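Local coordinates for protein Phosphoglucosamine/phosphogalactosamine mutase (Sulfolobus tokodaii, PDB 2F7L) that interconverts the 6-phosphates and 1-phosphates of glucosamine and galactosamine, using magnesium, in the synthesis of UDP-N-acetylglucosamine and UDP-N-acetylgalactosamine, at residues L160-I165 with F331-H336; L190-L195 with M344-M349; K390-V395 with K449-G454. All coordinates share one frame; numbering follows the deposited sequence.

Contact 1 (L160-I165 with F331-H336)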
ATOM      1  N   LEU A 160     -10.513  -2.200  15.682  1.00 34.20           N
ATOM      2  CA  LEU A 160     -11.604  -2.968  16.289  1.00 33.97           C
ATOM      3  C   LEU A 160     -12.908  -2.189  16.418  1.00 34.38           C
ATOM      4  O   LEU A 160     -13.993  -2.759  16.407  1.00 35.01           O
ATOM      5  CB  LEU A 160     -11.186  -3.489  17.663  1.00 32.34           C
ATOM      6  CG  LEU A 160     -10.049  -4.519  17.605  1.00 32.97           C
ATOM      7  CD1 LEU A 160      -9.492  -4.784  19.014  1.00 31.21           C
ATOM      8  CD2 LEU A 160     -10.546  -5.804  16.925  1.00 30.71           C
ATOM      9  N   SER A 161     -12.806  -0.877  16.511  1.00 34.85           N
ATOM     10  CA  SER A 161     -13.984  -0.055  16.658  1.00 34.85           C
ATOM     11  C   SER A 161     -14.877  -0.015  15.420  1.00 35.54           C
ATOM     12  O   SER A 161     -15.912   0.645  15.425  1.00 35.35           O
ATOM     13  CB  SER A 161     -13.567   1.360  17.016  1.00 33.51           C
ATOM     14  OG  SER A 161     -13.200   2.058  15.851  1.00 32.96           O
ATOM     15  N   HIS A 162     -14.499  -0.710  14.359  1.00 37.17           N
ATOM     16  CA  HIS A 162     -15.321  -0.677  13.146  1.00 39.39           C
ATOM     17  C   HIS A 162     -15.950  -1.995  12.715  1.00 40.34           C
ATOM     18  O   HIS A 162     -16.550  -2.058  11.644  1.00 41.64           O
ATOM     19  CB  HIS A 162     -14.523  -0.105  11.978  1.00 39.78           C
ATOM     20  CG  HIS A 162     -14.065   1.302  12.197  1.00 40.56           C
ATOM     21  ND1 HIS A 162     -14.938   2.364  12.271  1.00 41.10           N
ATOM     22  CD2 HIS A 162     -12.825   1.819  12.352  1.00 40.81           C
ATOM     23  CE1 HIS A 162     -14.252   3.479  12.460  1.00 40.68           C
ATOM     24  NE2 HIS A 162     -12.970   3.175  12.512  1.00 40.51           N
ATOM     25  N   VAL A 163     -15.816  -3.035  13.535  1.00 40.97           N
ATOM     26  CA  VAL A 163     -16.409  -4.330  13.218  1.00 42.30           C
ATOM     27  C   VAL A 163     -17.125  -4.952  14.422  1.00 43.58           C
ATOM     28  O   VAL A 163     -16.755  -4.727  15.576  1.00 44.22           O
ATOM     29  CB  VAL A 163     -15.356  -5.340  12.719  1.00 41.73           C
ATOM     30  CG1 VAL A 163     -14.617  -4.767  11.512  1.00 42.30           C
ATOM     31  CG2 VAL A 163     -14.405  -5.681  13.830  1.00 41.62           C
ATOM     32  N   ASP A 164     -18.161  -5.729  14.141  1.00 44.39           N
ATOM     33  CA  ASP A 164     -18.914  -6.410  15.178  1.00 45.06           C
ATOM     34  C   ASP A 164     -17.990  -7.420  15.815  1.00 44.84           C
ATOM     35  O   ASP A 164     -17.943  -8.560  15.374  1.00 44.86           O
ATOM     36  CB  ASP A 164     -20.077  -7.159  14.550  1.00 47.14           C
ATOM     37  CG  ASP A 164     -21.009  -7.753  15.576  1.00 48.59           C
ATOM     38  OD1 ASP A 164     -20.528  -8.188  16.656  1.00 49.54           O
ATOM     39  OD2 ASP A 164     -22.226  -7.793  15.279  1.00 48.80           O
ATOM     40  N   ILE A 165     -17.269  -7.029  16.855  1.00 45.00           N
ATOM     41  CA  ILE A 165     -16.345  -7.955  17.494  1.00 46.07           C
ATOM     42  C   ILE A 165     -16.952  -9.272  17.970  1.00 47.46           C
ATOM     43  O   ILE A 165     -16.344 -10.337  17.827  1.00 47.95           O
ATOM     44  CB  ILE A 165     -15.662  -7.323  18.688  1.00 45.30           C
ATOM     45  CG1 ILE A 165     -14.873  -6.102  18.233  1.00 44.28           C
ATOM     46  CG2 ILE A 165     -14.769  -8.362  19.380  1.00 44.88           C
ATOM     47  CD1 ILE A 165     -14.107  -5.450  19.354  1.00 43.28           C
ATOM     48  N   PHE A 331      -5.766  -1.377   0.909  1.00 37.24           N
ATOM     49  CA  PHE A 331      -7.133  -0.953   0.744  1.00 38.00           C
ATOM     50  C   PHE A 331      -7.357   0.200   1.743  1.00 38.22           C
ATOM     51  O   PHE A 331      -6.861   0.147   2.878  1.00 37.95           O
ATOM     52  CB  PHE A 331      -7.999  -2.175   1.086  1.00 38.63           C
ATOM     53  CG  PHE A 331      -9.464  -1.898   1.145  1.00 40.60           C
ATOM     54  CD1 PHE A 331     -10.237  -1.918  -0.014  1.00 40.95           C
ATOM     55  CD2 PHE A 331     -10.077  -1.619   2.364  1.00 40.51           C
ATOM     56  CE1 PHE A 331     -11.597  -1.668   0.047  1.00 42.24           C
ATOM     57  CE2 PHE A 331     -11.433  -1.367   2.437  1.00 41.35           C
ATOM     58  CZ  PHE A 331     -12.201  -1.390   1.279  1.00 41.75           C
ATOM     59  N   MET A 332      -8.082   1.240   1.333  1.00 38.34           N
ATOM     60  CA  MET A 332      -8.346   2.373   2.230  1.00 39.48           C
ATOM     61  C   MET A 332      -9.797   2.415   2.691  1.00 38.71           C
ATOM     62  O   MET A 332     -10.704   2.470   1.876  1.00 39.37           O
ATOM     63  CB  MET A 332      -7.967   3.704   1.566  1.00 40.70           C
ATOM     64  CG  MET A 332      -7.757   3.635   0.054  1.00 44.68           C
ATOM     65  SD  MET A 332      -6.185   2.878  -0.536  1.00 46.53           S
ATOM     66  CE  MET A 332      -5.136   4.414  -0.490  1.00 47.84           C
ATOM     67  N   TYR A 333      -9.995   2.379   4.007  1.00 38.34           N
ATOM     68  CA  TYR A 333     -11.324   2.391   4.624  1.00 37.56           C
ATOM     69  C   TYR A 333     -11.493   3.720   5.359  1.00 36.35           C
ATOM     70  O   TYR A 333     -11.119   3.845   6.515  1.00 35.75           O
ATOM     71  CB  TYR A 333     -11.438   1.210   5.597  1.00 38.57           C
ATOM     72  CG  TYR A 333     -12.825   0.976   6.133  1.00 40.09           C
ATOM     73  CD1 TYR A 333     -13.904   0.835   5.270  1.00 41.39           C
ATOM     74  CD2 TYR A 333     -13.069   0.961   7.498  1.00 40.17           C
ATOM     75  CE1 TYR A 333     -15.208   0.701   5.764  1.00 43.05           C
ATOM     76  CE2 TYR A 333     -14.354   0.826   8.007  1.00 41.52           C
ATOM     77  CZ  TYR A 333     -15.426   0.705   7.139  1.00 42.76           C
ATOM     78  OH  TYR A 333     -16.716   0.669   7.640  1.00 43.96           O
ATOM     79  N   PRO A 334     -12.064   4.733   4.683  1.00 35.84           N
ATOM     80  CA  PRO A 334     -12.294   6.085   5.211  1.00 35.64           C
ATOM     81  C   PRO A 334     -12.713   6.207   6.659  1.00 35.61           C
ATOM     82  O   PRO A 334     -12.083   6.925   7.421  1.00 35.67           O
ATOM     83  CB  PRO A 334     -13.316   6.664   4.242  1.00 34.75           C
ATOM     84  CG  PRO A 334     -12.851   6.084   2.959  1.00 35.28           C
ATOM     85  CD  PRO A 334     -12.603   4.627   3.318  1.00 34.90           C
ATOM     86  N   PRO A 335     -13.791   5.523   7.063  1.00 36.17           N
ATOM     87  CA  PRO A 335     -14.186   5.643   8.468  1.00 35.81           C
ATOM     88  C   PRO A 335     -13.013   5.462   9.432  1.00 34.96           C
ATOM     89  O   PRO A 335     -12.974   6.097  10.478  1.00 35.52           O
ATOM     90  CB  PRO A 335     -15.280   4.577   8.621  1.00 36.03           C
ATOM     91  CG  PRO A 335     -15.112   3.704   7.408  1.00 36.31           C
ATOM     92  CD  PRO A 335     -14.715   4.638   6.336  1.00 36.35           C
ATOM     93  N   HIS A 336     -12.065   4.603   9.080  1.00 34.08           N
ATOM     94  CA  HIS A 336     -10.874   4.395   9.902  1.00 33.43           C
ATOM     95  C   HIS A 336      -9.875   5.476   9.485  1.00 32.61           C
ATOM     96  O   HIS A 336      -9.670   6.457  10.185  1.00 32.09           O
ATOM     97  CB  HIS A 336     -10.275   3.028   9.619  1.00 33.60           C
ATOM     98  CG  HIS A 336      -9.108   2.692  10.486  1.00 34.22           C
ATOM     99  ND1 HIS A 336      -7.998   2.022  10.010  1.00 33.85           N
ATOM    100  CD2 HIS A 336      -8.911   2.855  11.814  1.00 34.19           C
ATOM    101  CE1 HIS A 336      -7.172   1.778  11.008  1.00 33.35           C
ATOM    102  NE2 HIS A 336      -7.702   2.271  12.114  1.00 34.86           N
TER
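His162 meets Tyr333, Pro335 and His336, its imidazole joining Tyr333 and His336 in an aromatic cluster between two alpha/beta domains of the phosphohexose mutase fold. Tyr333 gives a T-shaped pair: its edge is directed at the His162 face, the planes are at 82° and the centroids 6.0 Å apart. The direct touch is made by His162 CB, which lies 4.1 Å from Tyr333 CE2 near the plane of the phenol ring. With His162 CG beside the backbone N and anti to the carbonyl carbon (chi1 -61°), the imidazole is directed at Pro335 and His336. CE1 of His162 lies 3.5 Å from Pro335 O and 4.1 Å from Pro335 CB. The two histidine rings meet rim to rim, centroids 5.8 Å apart, neither covering the other. His162 CD2 also lies 3.9 Å from His336 CB, and His162 NE2 3.6 Å from His336 CA. No hydrogen bond crosses the contact.

Behind these rings, a type I turn from Leu160 to Val163 presents His162, whose carbonyl O accepts a hydrogen bond from Lys273 NZ. The hydrogen bond from His336 N to Tyr333 O turns the chain after strand 329-332, while Tyr81 stacks on His336 and Leu348 packs on Tyr333. Pro335 CG sits over one face of Tyr333, offset toward the rim, and Ser161 OG lies over the centre of one His162 face, 3.5 Å above its plane.

Contact 2 (L190-L195 with M344-M349)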
ATOM      1  N   LEU A 190      -2.767  -9.270  16.986  1.00 30.16           N
ATOM      2  CA  LEU A 190      -3.479  -8.711  18.108  1.00 30.05           C
ATOM      3  C   LEU A 190      -4.919  -8.496  17.702  1.00 31.19           C
ATOM      4  O   LEU A 190      -5.833  -8.808  18.459  1.00 32.26           O
ATOM      5  CB  LEU A 190      -2.817  -7.401  18.543  1.00 28.80           C
ATOM      6  CG  LEU A 190      -2.000  -7.337  19.854  1.00 25.82           C
ATOM      7  CD1 LEU A 190      -1.318  -8.628  20.182  1.00 22.94           C
ATOM      8  CD2 LEU A 190      -1.003  -6.232  19.705  1.00 24.34           C
ATOM      9  N   VAL A 191      -5.146  -7.982  16.502  1.00 32.23           N
ATOM     10  CA  VAL A 191      -6.532  -7.788  16.089  1.00 33.14           C
ATOM     11  C   VAL A 191      -7.207  -9.167  15.998  1.00 33.18           C
ATOM     12  O   VAL A 191      -8.348  -9.319  16.430  1.00 34.30           O
ATOM     13  CB  VAL A 191      -6.653  -6.995  14.732  1.00 32.39           C
ATOM     14  CG1 VAL A 191      -6.068  -5.615  14.879  1.00 30.97           C
ATOM     15  CG2 VAL A 191      -5.919  -7.700  13.644  1.00 34.10           C
ATOM     16  N   ALA A 192      -6.503 -10.173  15.481  1.00 32.57           N
ATOM     17  CA  ALA A 192      -7.072 -11.522  15.377  1.00 32.77           C
ATOM     18  C   ALA A 192      -7.520 -12.022  16.758  1.00 33.06           C
ATOM     19  O   ALA A 192      -8.625 -12.558  16.916  1.00 32.44           O
ATOM     20  CB  ALA A 192      -6.048 -12.496  14.787  1.00 32.12           C
ATOM     21  N   ARG A 193      -6.650 -11.837  17.748  1.00 33.02           N
ATOM     22  CA  ARG A 193      -6.930 -12.244  19.120  1.00 33.34           C
ATOM     23  C   ARG A 193      -8.206 -11.602  19.664  1.00 33.70           C
ATOM     24  O   ARG A 193      -8.952 -12.224  20.430  1.00 33.17           O
ATOM     25  CB  ARG A 193      -5.764 -11.872  20.018  1.00 33.04           C
ATOM     26  CG  ARG A 193      -5.574 -12.812  21.170  1.00 33.48           C
ATOM     27  CD  ARG A 193      -4.292 -12.494  21.875  1.00 34.98           C
ATOM     28  NE  ARG A 193      -4.281 -11.090  22.268  1.00 37.45           N
ATOM     29  CZ  ARG A 193      -3.390 -10.536  23.086  1.00 38.34           C
ATOM     30  NH1 ARG A 193      -2.412 -11.259  23.619  1.00 39.43           N
ATOM     31  NH2 ARG A 193      -3.475  -9.248  23.371  1.00 38.77           N
ATOM     32  N   ALA A 194      -8.463 -10.359  19.274  1.00 34.23           N
ATOM     33  CA  ALA A 194      -9.663  -9.688  19.752  1.00 35.31           C
ATOM     34  C   ALA A 194     -10.886 -10.295  19.103  1.00 36.06           C
ATOM     35  O   ALA A 194     -11.934 -10.377  19.727  1.00 36.33           O
ATOM     36  CB  ALA A 194      -9.608  -8.192  19.469  1.00 35.38           C
ATOM     37  N   LEU A 195     -10.756 -10.716  17.848  1.00 36.91           N
ATOM     38  CA  LEU A 195     -11.884 -11.328  17.145  1.00 37.33           C
ATOM     39  C   LEU A 195     -11.905 -12.834  17.445  1.00 37.93           C
ATOM     40  O   LEU A 195     -12.495 -13.627  16.723  1.00 38.28           O
ATOM     41  CB  LEU A 195     -11.763 -11.045  15.643  1.00 35.74           C
ATOM     42  CG  LEU A 195     -11.457  -9.550  15.437  1.00 34.87           C
ATOM     43  CD1 LEU A 195     -11.442  -9.186  13.965  1.00 33.37           C
ATOM     44  CD2 LEU A 195     -12.494  -8.722  16.168  1.00 34.05           C
ATOM     45  N   MET A 344      -6.494  -3.367   9.134  1.00 34.94           N
ATOM     46  CA  MET A 344      -7.861  -2.895   8.968  1.00 35.34           C
ATOM     47  C   MET A 344      -8.562  -3.781   7.961  1.00 36.04           C
ATOM     48  O   MET A 344      -9.744  -4.092   8.110  1.00 36.47           O
ATOM     49  CB  MET A 344      -7.921  -1.451   8.478  1.00 34.79           C
ATOM     50  CG  MET A 344      -9.348  -0.868   8.426  1.00 34.50           C
ATOM     51  SD  MET A 344     -10.127  -0.591  10.047  1.00 34.70           S
ATOM     52  CE  MET A 344     -10.997  -2.151  10.294  1.00 35.29           C
ATOM     53  N   SER A 345      -7.815  -4.194   6.942  1.00 35.80           N
ATOM     54  CA  SER A 345      -8.356  -5.026   5.891  1.00 35.29           C
ATOM     55  C   SER A 345      -8.665  -6.413   6.385  1.00 35.52           C
ATOM     56  O   SER A 345      -9.718  -6.957   6.070  1.00 35.82           O
ATOM     57  CB  SER A 345      -7.367  -5.101   4.745  1.00 34.56           C
ATOM     58  OG  SER A 345      -7.072  -3.803   4.295  1.00 34.44           O
ATOM     59  N   PHE A 346      -7.738  -6.989   7.138  1.00 35.55           N
ATOM     60  CA  PHE A 346      -7.915  -8.331   7.678  1.00 36.66           C
ATOM     61  C   PHE A 346      -9.184  -8.400   8.554  1.00 37.57           C
ATOM     62  O   PHE A 346      -9.922  -9.395   8.534  1.00 37.21           O
ATOM     63  CB  PHE A 346      -6.687  -8.716   8.505  1.00 36.09           C
ATOM     64  CG  PHE A 346      -6.889  -9.937   9.358  1.00 35.85           C
ATOM     65  CD1 PHE A 346      -6.846 -11.205   8.805  1.00 35.48           C
ATOM     66  CD2 PHE A 346      -7.124  -9.816  10.722  1.00 35.37           C
ATOM     67  CE1 PHE A 346      -7.027 -12.336   9.594  1.00 35.11           C
ATOM     68  CE2 PHE A 346      -7.310 -10.944  11.517  1.00 34.91           C
ATOM     69  CZ  PHE A 346      -7.260 -12.207  10.948  1.00 35.06           C
ATOM     70  N   ALA A 347      -9.424  -7.336   9.320  1.00 37.81           N
ATOM     71  CA  ALA A 347     -10.588  -7.247  10.195  1.00 38.04           C
ATOM     72  C   ALA A 347     -11.885  -7.138   9.387  1.00 38.31           C
ATOM     73  O   ALA A 347     -12.889  -7.793   9.699  1.00 39.42           O
ATOM     74  CB  ALA A 347     -10.457  -6.036  11.124  1.00 37.63           C
ATOM     75  N   LEU A 348     -11.876  -6.290   8.367  1.00 37.14           N
ATOM     76  CA  LEU A 348     -13.050  -6.122   7.545  1.00 36.77           C
ATOM     77  C   LEU A 348     -13.351  -7.424   6.836  1.00 37.47           C
ATOM     78  O   LEU A 348     -14.511  -7.772   6.631  1.00 37.00           O
ATOM     79  CB  LEU A 348     -12.829  -5.018   6.519  1.00 35.70           C
ATOM     80  CG  LEU A 348     -12.858  -3.595   7.069  1.00 35.80           C
ATOM     81  CD1 LEU A 348     -12.434  -2.610   5.991  1.00 35.50           C
ATOM     82  CD2 LEU A 348     -14.252  -3.275   7.569  1.00 35.06           C
ATOM     83  N   MET A 349     -12.307  -8.156   6.473  1.00 38.20           N
ATOM     84  CA  MET A 349     -12.507  -9.406   5.760  1.00 39.60           C
ATOM     85  C   MET A 349     -13.205 -10.412   6.649  1.00 39.83           C
ATOM     86  O   MET A 349     -14.168 -11.047   6.234  1.00 39.40           O
ATOM     87  CB  MET A 349     -11.174  -9.974   5.271  1.00 40.67           C
ATOM     88  CG  MET A 349     -11.315 -11.163   4.319  1.00 41.80           C
ATOM     89  SD  MET A 349     -12.139 -10.740   2.768  1.00 42.91           S
ATOM     90  CE  MET A 349     -10.725 -10.511   1.680  1.00 42.61           C
TER
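Phe346 reaches from helix 342-356 to Val191 and Ala192 on helix 188-194, the most extensive touch in this buried contact between two helices and the residue that ends one of them. From CB, which points to the opposing helix, the side chain carries CG anti to the backbone N (chi1 167°), which directs the ring to helix 188-194. CD2 is the first ring atom to meet a partner, Val191 CG2, at 3.8 Å. The next atom along that rim, Phe346 CE2, lies 3.8 Å from Ala192 CB and is also close to Ala192 CA. At the far end of the ring, Phe346 CZ is 4.0 Å from the same Ala192 CB. Both partners come at the ring obliquely. Val191 and Phe346 run past each other in opposite directions, the methyl CG2 meeting the CD2-CE2 side of the ring.

A second, looser touch lies beside the first. Leu195, the residue at which the chain leaves helical geometry, extends its branch with chi2 at -175° and brings CD1 to 4.3 Å from Ala347 CA and 4.4 Å from Ala347 CB. The CA atoms of Val191 and Ala347, the nearest pair, are 7.2 Å apart. There is no hydrogen bond between the segments, and all five touching residues are buried and apolar.

Helix 188-194 links the parallel strands 174-178 and 198-201 in a beta-alpha-beta unit of the second alpha/beta domain, whereas helix 342-356 belongs to the third. Helix 151-160 flanks the junction through Ile159, on Ala347, and Leu160, on Leu195; Phe346 also touches Val238 of strand 236-239, and on another side of helix 342-356 Met349 packs against helix 259-272.

Contact 3 (K390-V395 with K449-G454)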
ATOM      1  N   LYS A 390      -0.386   6.755 -28.761  1.00 53.39           N
ATOM      2  CA  LYS A 390      -1.171   7.212 -29.907  1.00 54.24           C
ATOM      3  C   LYS A 390      -1.649   6.060 -30.787  1.00 54.16           C
ATOM      4  O   LYS A 390      -2.786   6.057 -31.243  1.00 53.97           O
ATOM      5  CB  LYS A 390      -0.337   8.161 -30.761  1.00 55.36           C
ATOM      6  CG  LYS A 390      -0.487   9.635 -30.431  1.00 58.12           C
ATOM      7  CD  LYS A 390      -1.667  10.253 -31.184  1.00 60.34           C
ATOM      8  CE  LYS A 390      -1.685  11.793 -31.078  1.00 61.71           C
ATOM      9  NZ  LYS A 390      -2.803  12.432 -31.867  1.00 61.45           N
ATOM     10  N   LYS A 391      -0.774   5.085 -31.016  1.00 54.18           N
ATOM     11  CA  LYS A 391      -1.081   3.937 -31.859  1.00 54.33           C
ATOM     12  C   LYS A 391      -2.111   2.988 -31.267  1.00 54.02           C
ATOM     13  O   LYS A 391      -3.243   2.915 -31.744  1.00 53.33           O
ATOM     14  CB  LYS A 391       0.206   3.166 -32.156  1.00 55.66           C
ATOM     15  CG  LYS A 391       0.469   2.867 -33.626  1.00 56.68           C
ATOM     16  CD  LYS A 391      -0.222   1.599 -34.108  1.00 57.86           C
ATOM     17  CE  LYS A 391       0.356   1.174 -35.474  1.00 59.47           C
ATOM     18  NZ  LYS A 391       0.083  -0.244 -35.898  1.00 59.51           N
ATOM     19  N   ILE A 392      -1.715   2.256 -30.228  1.00 54.28           N
ATOM     20  CA  ILE A 392      -2.621   1.300 -29.594  1.00 54.24           C
ATOM     21  C   ILE A 392      -3.954   1.930 -29.351  1.00 53.87           C
ATOM     22  O   ILE A 392      -4.988   1.273 -29.427  1.00 53.65           O
ATOM     23  CB  ILE A 392      -2.074   0.742 -28.255  1.00 54.10           C
ATOM     24  CG1 ILE A 392      -1.279   1.802 -27.507  1.00 54.18           C
ATOM     25  CG2 ILE A 392      -1.189  -0.458 -28.536  1.00 55.58           C
ATOM     26  CD1 ILE A 392      -0.253   1.211 -26.532  1.00 53.24           C
ATOM     27  N   LEU A 393      -3.924   3.224 -29.082  1.00 53.73           N
ATOM     28  CA  LEU A 393      -5.144   3.950 -28.833  1.00 54.29           C
ATOM     29  C   LEU A 393      -5.991   3.952 -30.098  1.00 55.72           C
ATOM     30  O   LEU A 393      -7.127   3.467 -30.101  1.00 55.98           O
ATOM     31  CB  LEU A 393      -4.803   5.370 -28.411  1.00 52.87           C
ATOM     32  CG  LEU A 393      -5.717   6.017 -27.379  1.00 51.71           C
ATOM     33  CD1 LEU A 393      -6.482   4.952 -26.593  1.00 50.99           C
ATOM     34  CD2 LEU A 393      -4.859   6.896 -26.472  1.00 50.44           C
ATOM     35  N   GLU A 394      -5.427   4.467 -31.185  1.00 56.99           N
ATOM     36  CA  GLU A 394      -6.162   4.532 -32.437  1.00 58.33           C
ATOM     37  C   GLU A 394      -6.269   3.208 -33.169  1.00 57.56           C
ATOM     38  O   GLU A 394      -6.536   3.178 -34.363  1.00 57.65           O
ATOM     39  CB  GLU A 394      -5.556   5.583 -33.367  1.00 60.46           C
ATOM     40  CG  GLU A 394      -4.230   5.193 -33.990  1.00 63.78           C
ATOM     41  CD  GLU A 394      -3.626   6.335 -34.796  1.00 65.61           C
ATOM     42  OE1 GLU A 394      -4.316   6.826 -35.724  1.00 66.77           O
ATOM     43  OE2 GLU A 394      -2.471   6.739 -34.504  1.00 66.16           O
ATOM     44  N   VAL A 395      -6.048   2.115 -32.458  1.00 56.79           N
ATOM     45  CA  VAL A 395      -6.198   0.812 -33.071  1.00 56.79           C
ATOM     46  C   VAL A 395      -7.077  -0.034 -32.176  1.00 56.94           C
ATOM     47  O   VAL A 395      -7.737  -0.957 -32.645  1.00 56.56           O
ATOM     48  CB  VAL A 395      -4.831   0.086 -33.339  1.00 56.51           C
ATOM     49  CG1 VAL A 395      -3.876   0.291 -32.203  1.00 56.93           C
ATOM     50  CG2 VAL A 395      -5.063  -1.400 -33.536  1.00 55.23           C
ATOM     51  N   LYS A 449       2.577  -6.139 -27.655  1.00 43.46           N
ATOM     52  CA  LYS A 449       4.040  -6.259 -27.636  1.00 44.26           C
ATOM     53  C   LYS A 449       4.609  -5.756 -28.965  1.00 44.68           C
ATOM     54  O   LYS A 449       5.583  -5.006 -28.989  1.00 43.82           O
ATOM     55  CB  LYS A 449       4.448  -7.724 -27.406  1.00 44.76           C
ATOM     56  CG  LYS A 449       5.907  -7.970 -27.006  1.00 44.80           C
ATOM     57  CD  LYS A 449       5.996  -9.321 -26.301  1.00 46.86           C
ATOM     58  CE  LYS A 449       7.303  -9.550 -25.521  1.00 49.33           C
ATOM     59  NZ  LYS A 449       8.498  -9.970 -26.340  1.00 49.62           N
ATOM     60  N   LYS A 450       3.982  -6.165 -30.065  1.00 45.42           N
ATOM     61  CA  LYS A 450       4.419  -5.746 -31.384  1.00 46.39           C
ATOM     62  C   LYS A 450       4.420  -4.240 -31.488  1.00 46.59           C
ATOM     63  O   LYS A 450       5.463  -3.640 -31.717  1.00 46.37           O
ATOM     64  CB  LYS A 450       3.504  -6.309 -32.465  1.00 47.42           C
ATOM     65  CG  LYS A 450       4.066  -7.534 -33.149  1.00 49.48           C
ATOM     66  CD  LYS A 450       3.475  -8.821 -32.600  1.00 51.14           C
ATOM     67  CE  LYS A 450       2.199  -9.213 -33.352  1.00 52.14           C
ATOM     68  NZ  LYS A 450       1.100  -8.212 -33.174  1.00 53.62           N
ATOM     69  N   ILE A 451       3.241  -3.642 -31.310  1.00 47.02           N
ATOM     70  CA  ILE A 451       3.066  -2.188 -31.389  1.00 46.83           C
ATOM     71  C   ILE A 451       4.054  -1.428 -30.513  1.00 47.35           C
ATOM     72  O   ILE A 451       4.597  -0.400 -30.920  1.00 46.28           O
ATOM     73  CB  ILE A 451       1.644  -1.758 -30.954  1.00 46.15           C
ATOM     74  CG1 ILE A 451       0.597  -2.409 -31.847  1.00 45.73           C
ATOM     75  CG2 ILE A 451       1.514  -0.244 -31.009  1.00 45.11           C
ATOM     76  CD1 ILE A 451      -0.824  -2.067 -31.454  1.00 46.32           C
ATOM     77  N   VAL A 452       4.267  -1.934 -29.299  1.00 48.43           N
ATOM     78  CA  VAL A 452       5.179  -1.289 -28.361  1.00 49.68           C
ATOM     79  C   VAL A 452       6.567  -1.366 -28.945  1.00 50.99           C
ATOM     80  O   VAL A 452       7.375  -0.452 -28.797  1.00 51.30           O
ATOM     81  CB  VAL A 452       5.152  -1.977 -26.968  1.00 49.17           C
ATOM     82  CG1 VAL A 452       6.313  -1.494 -26.120  1.00 48.05           C
ATOM     83  CG2 VAL A 452       3.827  -1.680 -26.267  1.00 47.90           C
ATOM     84  N   GLU A 453       6.829  -2.469 -29.631  1.00 52.72           N
ATOM     85  CA  GLU A 453       8.120  -2.670 -30.257  1.00 54.34           C
ATOM     86  C   GLU A 453       8.262  -1.752 -31.459  1.00 54.93           C
ATOM     87  O   GLU A 453       9.265  -1.797 -32.161  1.00 55.28           O
ATOM     88  CB  GLU A 453       8.254  -4.127 -30.685  1.00 54.71           C
ATOM     89  CG  GLU A 453       8.772  -5.043 -29.593  1.00 55.89           C
ATOM     90  CD  GLU A 453       8.397  -6.490 -29.831  1.00 57.22           C
ATOM     91  OE1 GLU A 453       8.385  -6.923 -31.004  1.00 57.45           O
ATOM     92  OE2 GLU A 453       8.107  -7.197 -28.839  1.00 58.83           O
ATOM     93  N   GLY A 454       7.265  -0.896 -31.668  1.00 55.74           N
ATOM     94  CA  GLY A 454       7.290  -0.005 -32.811  1.00 56.63           C
ATOM     95  C   GLY A 454       7.067  -0.935 -33.978  1.00 57.28           C
ATOM     96  O   GLY A 454       7.450  -0.649 -35.113  1.00 56.94           O
TER
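Ile451 holds CG1 anti to its carbonyl carbon (chi1 -60°) and then runs straight on (chi2 178°), which sends CD1 toward Ile392 while CG2 faces Lys391. On the facing helix, Ile392 has its CG2 branch beside the backbone N, and this methyl packs against two methyls of Ile451, with Ile451 CD1 at 3.4 Å and Ile451 CG2 at 3.7 Å from Ile392 CG2. The two side chains meet at an oblique angle. The aliphatic part of Lys391 bends at chi2 and passes across Ile451 at a slant, with Lys391 CB 3.8 Å from Ile451 CG2 and Lys391 CD 4.0 Å from it.

This joins helices 385-396 and 438-452 of the C-terminal domain, assigned to the TBP-like clan, where the two helices pack on an antiparallel sheet. Val452, the next residue after Ile451, turns to that sheet and touches Val377, Ile429 and Ile431, as well as Ile388 of the other helix. Ile451 also touches Tyr396, at the end of helix 385-396. A further approach, of Val395 CG1 to Ile451 CD1, is doubtful because the modelled position of the valine methyl is unsure.

Overall arrangement
Contacts 1 and 2 adjoin at the interface of the second and third alpha/beta domains, with centres 9 Å apart. They touch directly by packing: Met344 SD lies 3.4 Å from His336 ND1, and Leu160 CD2 lies 3.6 Å from Leu195 CD2. Their segments alternate along the chain, strand 329-332 leading on to helix 342-356. Neither reaches the probable magnesium site, assigned by similarity: the side chain of His336 is about 11 Å from that of Asp245, and that of Phe346 about 12 Å from that of Asp241. Contact 3 stands apart within the C-terminal domain, across the chain's centre, its centre 43 Å from that of contact 1 and 45 Å from that of contact 2.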